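Local coordinates for protein CRISPR pre-crRNA endoribonuclease Cas5d (Mannheimia succiniciproducens, PDB 3KG4) that processes CRISPR precursor transcripts into crRNA as a metal-independent endoribonuclease of the Cas5 family, subtype I-C, at residues A[18-21]-A[27-30]; A[36-41]-A[53-58]. All blocks are in the same frame, centred on the assembly; numbering follows the deposited sequence.

In the fold
Both contacts belong to the N-terminal part of the Cas5 fold, and their centres lie about 17 Å apart. They come in series along the chain. Contact 1 closes the loop between strand 15-16 and strand 27-28, two strands of the small mixed sheet that both pair with strand 107-112. The chain then enters helix 35-45, and contact 2 lays this helix on strand 51-60 of the large antiparallel sheet, near the centre of the chain. The two meet where F18 CD1 packs on A37 CB at 3.6 Å. This joins the peripheral loop to the helix-covered core of an RNA-processing enzyme of the RAMP-like clan.

Contact 1. Residues A[18-21]-A[27-30]; sequences FTRP and RVSY
R20 sets CG over one face of the Y30 ring, and its guanidinium lies beyond the CD1/CE1 rim. The two backbones form a single beta bridge, T19 with S29, which closes the loop between strand 15-16 and strand 27-28. R20 CG stands 3.9 Å from the ring centroid, a CH-pi contact 20° off the ring normal. The chain bends at chi3, and Y30 CD1 lies over one face of the guanidinium. R20 NH1 comes 3.5 Å from Y30 CD1. The two planes are 54° apart, so the groups are not stacked flat. NE forms a salt bridge with E22, which gives the charged end a partner in the same loop. Water 1 lies in the guanidinium plane and links R20 NH1 to S29 O.

Two backbone bonds and one to a side chain tie the segments. R20 N donates to V28 O at 2.8 Å, and Y30 N donates to F18 O at 2.7 Å. F18 N uses the side chain of S29 instead, with OG as acceptor at 3.0 Å. The same hydroxyl donates to Y30 O in the carbonyl plane, on a lone pair. It is placed between these two partners with OG anti to the backbone N of S29 (chi1 -180°). S29 and R27 also bond by backbone to T109, which joins the bridge to strand 107-112. T19 OG1 packs across the R27 chain, 3.5 Å from R27 CG. The far end of the tyrosine is held by L192 N, which bonds to Y30 OH, and P21 CD lies 3.2 Å from that same oxygen.

Contact 2. Residues A[36-41]-A[53-58]; sequences SAARGI and WVIDKI
Helix 36-41 crosses strand 53-58 at 124° between their N-to-C directions, with a closest axis approach of 8.4 Å. The contact is helix-on-sheet packing, with no direct hydrogen bond between the two segments. I55 points at the helix and places CD1 3.9 Å from A38 CB. I55 CD1 also lies 3.9 Å from R39 N, so it packs on the helix backbone as well. The R39 side chain crosses that of W53 obliquely. R39 CD comes 3.1 Å from W53 O, and its CG packs on W53 CB. With CG anti to the backbone N (chi1 -178°) and a bend at chi3, the guanidinium turns to D194, where NE forms a salt bridge. Water 3, in the guanidinium plane, joins R39 NH1 to W53 N. The indole of W53 leads away from 36-41. Its NE1 bonds to H46 O, and its ring meets F141 edge-to-face. At D56 and K57 the strand has a classic beta bulge opposite E119. Strand 51-60 runs between strands 114-124 and 214-216, and helix 35-45 covers it through A38, which also touches I118, and L42, which packs on W53 and I55.

Contact 1. Residues A[18-21]-A[27-30]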
ATOM      1  N   PHE A  18      10.635   1.107  -0.356  1.00 24.90           N
ATOM      2  CA  PHE A  18       9.969   1.537   0.844  1.00 24.26           C
ATOM      3  C   PHE A  18      11.025   1.647   1.925  1.00 25.13           C
ATOM      4  O   PHE A  18      11.380   0.676   2.616  1.00 23.95           O
ATOM      5  CB  PHE A  18       8.876   0.543   1.218  1.00 24.11           C
ATOM      6  CG  PHE A  18       7.989   0.219   0.088  1.00 23.72           C
ATOM      7  CD1 PHE A  18       7.078   1.165  -0.396  1.00 24.75           C
ATOM      8  CD2 PHE A  18       8.100  -0.996  -0.572  1.00 24.21           C
ATOM      9  CE1 PHE A  18       6.246   0.847  -1.515  1.00 25.17           C
ATOM     10  CE2 PHE A  18       7.291  -1.302  -1.653  1.00 23.96           C
ATOM     11  CZ  PHE A  18       6.367  -0.388  -2.125  1.00 23.81           C
ATOM     12  N   THR A  19      11.560   2.848   2.046  1.00 24.78           N
ATOM     13  CA  THR A  19      12.827   3.020   2.713  1.00 24.63           C
ATOM     14  C   THR A  19      12.798   2.690   4.216  1.00 24.99           C
ATOM     15  O   THR A  19      11.962   3.185   4.955  1.00 24.04           O
ATOM     16  CB  THR A  19      13.327   4.478   2.492  1.00 25.11           C
ATOM     17  OG1 THR A  19      13.412   4.721   1.081  1.00 24.89           O
ATOM     18  CG2 THR A  19      14.685   4.673   3.160  1.00 24.33           C
ATOM     19  N   ARG A  20      13.730   1.848   4.673  1.00 26.63           N
ATOM     20  CA  ARG A  20      13.836   1.479   6.093  1.00 28.01           C
ATOM     21  C   ARG A  20      14.454   2.679   6.853  1.00 31.01           C
ATOM     22  O   ARG A  20      15.451   3.249   6.425  1.00 30.08           O
ATOM     23  CB  ARG A  20      14.693   0.219   6.321  1.00 27.80           C
ATOM     24  CG  ARG A  20      14.223  -1.008   5.562  1.00 27.22           C
ATOM     25  CD  ARG A  20      15.008  -2.298   5.947  1.00 26.91           C
ATOM     26  NE  ARG A  20      14.732  -2.556   7.358  1.00 29.48           N
ATOM     27  CZ  ARG A  20      14.010  -3.548   7.870  1.00 28.71           C
ATOM     28  NH1 ARG A  20      13.489  -4.528   7.135  1.00 29.21           N
ATOM     29  NH2 ARG A  20      13.850  -3.567   9.175  1.00 29.00           N
ATOM     30  N   PRO A  21      13.842   3.083   7.960  1.00 34.98           N
ATOM     31  CA  PRO A  21      14.307   4.344   8.567  1.00 37.22           C
ATOM     32  C   PRO A  21      15.605   4.195   9.355  1.00 38.43           C
ATOM     33  O   PRO A  21      16.378   5.153   9.444  1.00 39.51           O
ATOM     34  CB  PRO A  21      13.126   4.768   9.455  1.00 37.69           C
ATOM     35  CG  PRO A  21      12.440   3.441   9.832  1.00 37.10           C
ATOM     36  CD  PRO A  21      12.618   2.556   8.601  1.00 35.66           C
ATOM     37  N   ARG A  27      20.200   3.921   1.316  1.00 30.26           N
ATOM     38  CA  ARG A  27      18.777   3.656   1.264  1.00 29.09           C
ATOM     39  C   ARG A  27      18.584   2.154   0.994  1.00 26.17           C
ATOM     40  O   ARG A  27      19.120   1.617   0.034  1.00 24.61           O
ATOM     41  CB  ARG A  27      18.199   4.481   0.152  1.00 29.79           C
ATOM     42  CG  ARG A  27      16.735   4.425  -0.046  1.00 33.89           C
ATOM     43  CD  ARG A  27      16.251   5.606  -0.963  1.00 38.64           C
ATOM     44  NE  ARG A  27      16.314   6.914  -0.292  1.00 40.66           N
ATOM     45  CZ  ARG A  27      15.754   8.041  -0.749  1.00 43.63           C
ATOM     46  NH1 ARG A  27      15.067   8.078  -1.896  1.00 41.90           N
ATOM     47  NH2 ARG A  27      15.884   9.160  -0.053  1.00 45.19           N
ATOM     48  N   VAL A  28      17.832   1.511   1.865  1.00 24.33           N
ATOM     49  CA  VAL A  28      17.501   0.083   1.758  1.00 23.81           C
ATOM     50  C   VAL A  28      15.995  -0.098   1.982  1.00 22.53           C
ATOM     51  O   VAL A  28      15.460   0.418   2.943  1.00 22.39           O
ATOM     52  CB  VAL A  28      18.225  -0.758   2.832  1.00 25.19           C
ATOM     53  CG1 VAL A  28      17.861  -2.245   2.691  1.00 23.72           C
ATOM     54  CG2 VAL A  28      19.775  -0.567   2.733  1.00 25.09           C
ATOM     55  N   SER A  29      15.342  -0.788   1.056  1.00 21.87           N
ATOM     56  CA  SER A  29      13.876  -0.991   1.122  1.00 21.89           C
ATOM     57  C   SER A  29      13.519  -2.075   2.149  1.00 21.74           C
ATOM     58  O   SER A  29      14.247  -3.055   2.386  1.00 21.90           O
ATOM     59  CB  SER A  29      13.327  -1.408  -0.251  1.00 22.49           C
ATOM     60  OG  SER A  29      11.887  -1.615  -0.261  1.00 21.53           O
ATOM     61  N   TYR A  30      12.362  -1.881   2.746  1.00 21.99           N
ATOM     62  CA  TYR A  30      11.675  -2.936   3.415  1.00 20.80           C
ATOM     63  C   TYR A  30      11.364  -4.037   2.406  1.00 21.09           C
ATOM     64  O   TYR A  30      11.454  -3.829   1.182  1.00 22.09           O
ATOM     65  CB  TYR A  30      10.401  -2.416   3.967  1.00 20.86           C
ATOM     66  CG  TYR A  30      10.458  -1.674   5.260  1.00 21.49           C
ATOM     67  CD1 TYR A  30      10.869  -2.309   6.437  1.00 21.69           C
ATOM     68  CD2 TYR A  30       9.991  -0.386   5.345  1.00 19.67           C
ATOM     69  CE1 TYR A  30      10.855  -1.639   7.656  1.00 21.37           C
ATOM     70  CE2 TYR A  30       9.976   0.297   6.560  1.00 21.22           C
ATOM     71  CZ  TYR A  30      10.411  -0.351   7.706  1.00 20.39           C
ATOM     72  OH  TYR A  30      10.389   0.283   8.924  1.00 24.84           O
TER
HETATM   73  O   HOH W   1      14.204  -5.084   4.203  1.00 19.82           O
HETATM   74  O   HOH W   2      17.351   2.992   4.311  1.00 27.26           O

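Contact 2. Residues A[36-41]-A[53-58]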
ATOM      1  N   SER A  36       1.818   2.865   5.254  1.00 24.74           N
ATOM      2  CA  SER A  36       2.071   4.275   4.941  1.00 25.44           C
ATOM      3  C   SER A  36       2.130   4.525   3.429  1.00 24.45           C
ATOM      4  O   SER A  36       1.416   5.394   2.892  1.00 24.74           O
ATOM      5  CB  SER A  36       3.385   4.709   5.622  1.00 27.00           C
ATOM      6  OG  SER A  36       3.507   6.107   5.587  1.00 31.06           O
ATOM      7  N   ALA A  37       2.925   3.741   2.719  1.00 23.00           N
ATOM      8  CA  ALA A  37       3.032   3.874   1.263  1.00 23.36           C
ATOM      9  C   ALA A  37       1.748   3.496   0.530  1.00 23.74           C
ATOM     10  O   ALA A  37       1.394   4.105  -0.521  1.00 23.26           O
ATOM     11  CB  ALA A  37       4.238   3.058   0.693  1.00 22.66           C
ATOM     12  N   ALA A  38       1.072   2.480   1.050  1.00 22.52           N
ATOM     13  CA  ALA A  38      -0.179   2.013   0.456  1.00 22.91           C
ATOM     14  C   ALA A  38      -1.243   3.114   0.547  1.00 22.19           C
ATOM     15  O   ALA A  38      -1.937   3.389  -0.434  1.00 21.76           O
ATOM     16  CB  ALA A  38      -0.661   0.678   1.126  1.00 21.61           C
ATOM     17  N   ARG A  39      -1.323   3.751   1.701  1.00 23.32           N
ATOM     18  CA  ARG A  39      -2.256   4.804   1.936  1.00 25.31           C
ATOM     19  C   ARG A  39      -1.953   6.014   1.037  1.00 26.49           C
ATOM     20  O   ARG A  39      -2.881   6.677   0.570  1.00 26.28           O
ATOM     21  CB  ARG A  39      -2.230   5.190   3.408  1.00 27.51           C
ATOM     22  CG  ARG A  39      -3.230   6.272   3.783  1.00 32.79           C
ATOM     23  CD  ARG A  39      -3.420   6.409   5.293  1.00 38.94           C
ATOM     24  NE  ARG A  39      -2.274   7.114   5.851  1.00 43.11           N
ATOM     25  CZ  ARG A  39      -2.211   8.419   6.082  1.00 49.02           C
ATOM     26  NH1 ARG A  39      -3.246   9.222   5.838  1.00 51.01           N
ATOM     27  NH2 ARG A  39      -1.096   8.922   6.596  1.00 50.59           N
ATOM     28  N   GLY A  40      -0.673   6.283   0.810  1.00 26.32           N
ATOM     29  CA  GLY A  40      -0.244   7.316  -0.153  1.00 26.47           C
ATOM     30  C   GLY A  40      -0.761   7.021  -1.551  1.00 25.94           C
ATOM     31  O   GLY A  40      -1.197   7.922  -2.276  1.00 25.07           O
ATOM     32  N   ILE A  41      -0.693   5.762  -1.937  1.00 24.77           N
ATOM     33  CA  ILE A  41      -1.070   5.345  -3.255  1.00 25.01           C
ATOM     34  C   ILE A  41      -2.590   5.526  -3.408  1.00 25.75           C
ATOM     35  O   ILE A  41      -3.039   6.059  -4.431  1.00 25.74           O
ATOM     36  CB  ILE A  41      -0.628   3.907  -3.554  1.00 25.34           C
ATOM     37  CG1 ILE A  41       0.885   3.825  -3.811  1.00 25.89           C
ATOM     38  CG2 ILE A  41      -1.439   3.294  -4.745  1.00 26.80           C
ATOM     39  CD1 ILE A  41       1.400   2.398  -3.971  1.00 28.92           C
ATOM     40  N   TRP A  53      -8.005   6.982   4.487  1.00 33.34           N
ATOM     41  CA  TRP A  53      -7.933   5.598   4.053  1.00 31.88           C
ATOM     42  C   TRP A  53      -7.269   4.761   5.130  1.00 30.99           C
ATOM     43  O   TRP A  53      -6.172   5.109   5.624  1.00 31.82           O
ATOM     44  CB  TRP A  53      -7.146   5.472   2.779  1.00 31.71           C
ATOM     45  CG  TRP A  53      -7.805   6.028   1.616  1.00 32.90           C
ATOM     46  CD1 TRP A  53      -7.402   7.091   0.879  1.00 34.50           C
ATOM     47  CD2 TRP A  53      -9.000   5.535   1.004  1.00 33.78           C
ATOM     48  NE1 TRP A  53      -8.274   7.286  -0.180  1.00 34.68           N
ATOM     49  CE2 TRP A  53      -9.278   6.361  -0.099  1.00 35.21           C
ATOM     50  CE3 TRP A  53      -9.869   4.477   1.292  1.00 36.48           C
ATOM     51  CZ2 TRP A  53     -10.396   6.169  -0.914  1.00 36.81           C
ATOM     52  CZ3 TRP A  53     -10.988   4.297   0.504  1.00 36.46           C
ATOM     53  CH2 TRP A  53     -11.229   5.116  -0.601  1.00 36.83           C
ATOM     54  N   VAL A  54      -7.908   3.663   5.500  1.00 28.67           N
ATOM     55  CA  VAL A  54      -7.325   2.761   6.504  1.00 28.13           C
ATOM     56  C   VAL A  54      -6.946   1.436   5.829  1.00 27.23           C
ATOM     57  O   VAL A  54      -7.815   0.782   5.256  1.00 26.94           O
ATOM     58  CB  VAL A  54      -8.318   2.562   7.663  1.00 28.71           C
ATOM     59  CG1 VAL A  54      -7.802   1.498   8.683  1.00 28.48           C
ATOM     60  CG2 VAL A  54      -8.592   3.905   8.335  1.00 28.51           C
ATOM     61  N   ILE A  55      -5.664   1.030   5.912  1.00 25.33           N
ATOM     62  CA  ILE A  55      -5.214  -0.189   5.249  1.00 24.28           C
ATOM     63  C   ILE A  55      -5.591  -1.374   6.143  1.00 24.83           C
ATOM     64  O   ILE A  55      -5.294  -1.375   7.355  1.00 25.87           O
ATOM     65  CB  ILE A  55      -3.705  -0.188   4.969  1.00 24.00           C
ATOM     66  CG1 ILE A  55      -3.279   1.080   4.215  1.00 24.46           C
ATOM     67  CG2 ILE A  55      -3.287  -1.375   4.092  1.00 22.50           C
ATOM     68  CD1 ILE A  55      -4.060   1.339   2.946  1.00 22.83           C
ATOM     69  N   ASP A  56      -6.222  -2.372   5.542  1.00 25.72           N
ATOM     70  CA  ASP A  56      -6.640  -3.585   6.268  1.00 26.37           C
ATOM     71  C   ASP A  56      -5.756  -4.787   5.949  1.00 25.22           C
ATOM     72  O   ASP A  56      -5.378  -5.564   6.851  1.00 26.53           O
ATOM     73  CB  ASP A  56      -8.097  -3.900   5.957  1.00 27.00           C
ATOM     74  CG  ASP A  56      -9.019  -2.794   6.373  1.00 30.15           C
ATOM     75  OD1 ASP A  56      -8.968  -2.405   7.551  1.00 32.69           O
ATOM     76  OD2 ASP A  56      -9.777  -2.287   5.503  1.00 35.37           O
ATOM     77  N   LYS A  57      -5.485  -5.006   4.689  1.00 25.59           N
ATOM     78  CA  LYS A  57      -4.668  -6.151   4.297  1.00 25.76           C
ATOM     79  C   LYS A  57      -3.725  -5.751   3.171  1.00 24.66           C
ATOM     80  O   LYS A  57      -4.074  -4.954   2.320  1.00 25.38           O
ATOM     81  CB  LYS A  57      -5.556  -7.325   3.844  1.00 26.18           C
ATOM     82  CG  LYS A  57      -6.476  -7.915   4.940  1.00 28.51           C
ATOM     83  CD  LYS A  57      -7.323  -9.031   4.371  1.00 32.70           C
ATOM     84  CE  LYS A  57      -8.143  -9.809   5.447  1.00 34.31           C
ATOM     85  NZ  LYS A  57      -8.966 -10.796   4.647  1.00 36.28           N
ATOM     86  N   ILE A  58      -2.547  -6.344   3.143  1.00 23.04           N
ATOM     87  CA  ILE A  58      -1.653  -6.235   2.009  1.00 23.11           C
ATOM     88  C   ILE A  58      -1.356  -7.646   1.533  1.00 23.02           C
ATOM     89  O   ILE A  58      -0.744  -8.426   2.264  1.00 24.01           O
ATOM     90  CB  ILE A  58      -0.295  -5.530   2.415  1.00 22.46           C
ATOM     91  CG1 ILE A  58      -0.562  -4.086   2.882  1.00 23.73           C
ATOM     92  CG2 ILE A  58       0.684  -5.620   1.284  1.00 22.88           C
ATOM     93  CD1 ILE A  58       0.581  -3.483   3.756  1.00 26.53           C
TER
HETATM   94  O   HOH W   3      -5.951   9.030   4.164  1.00 37.41           O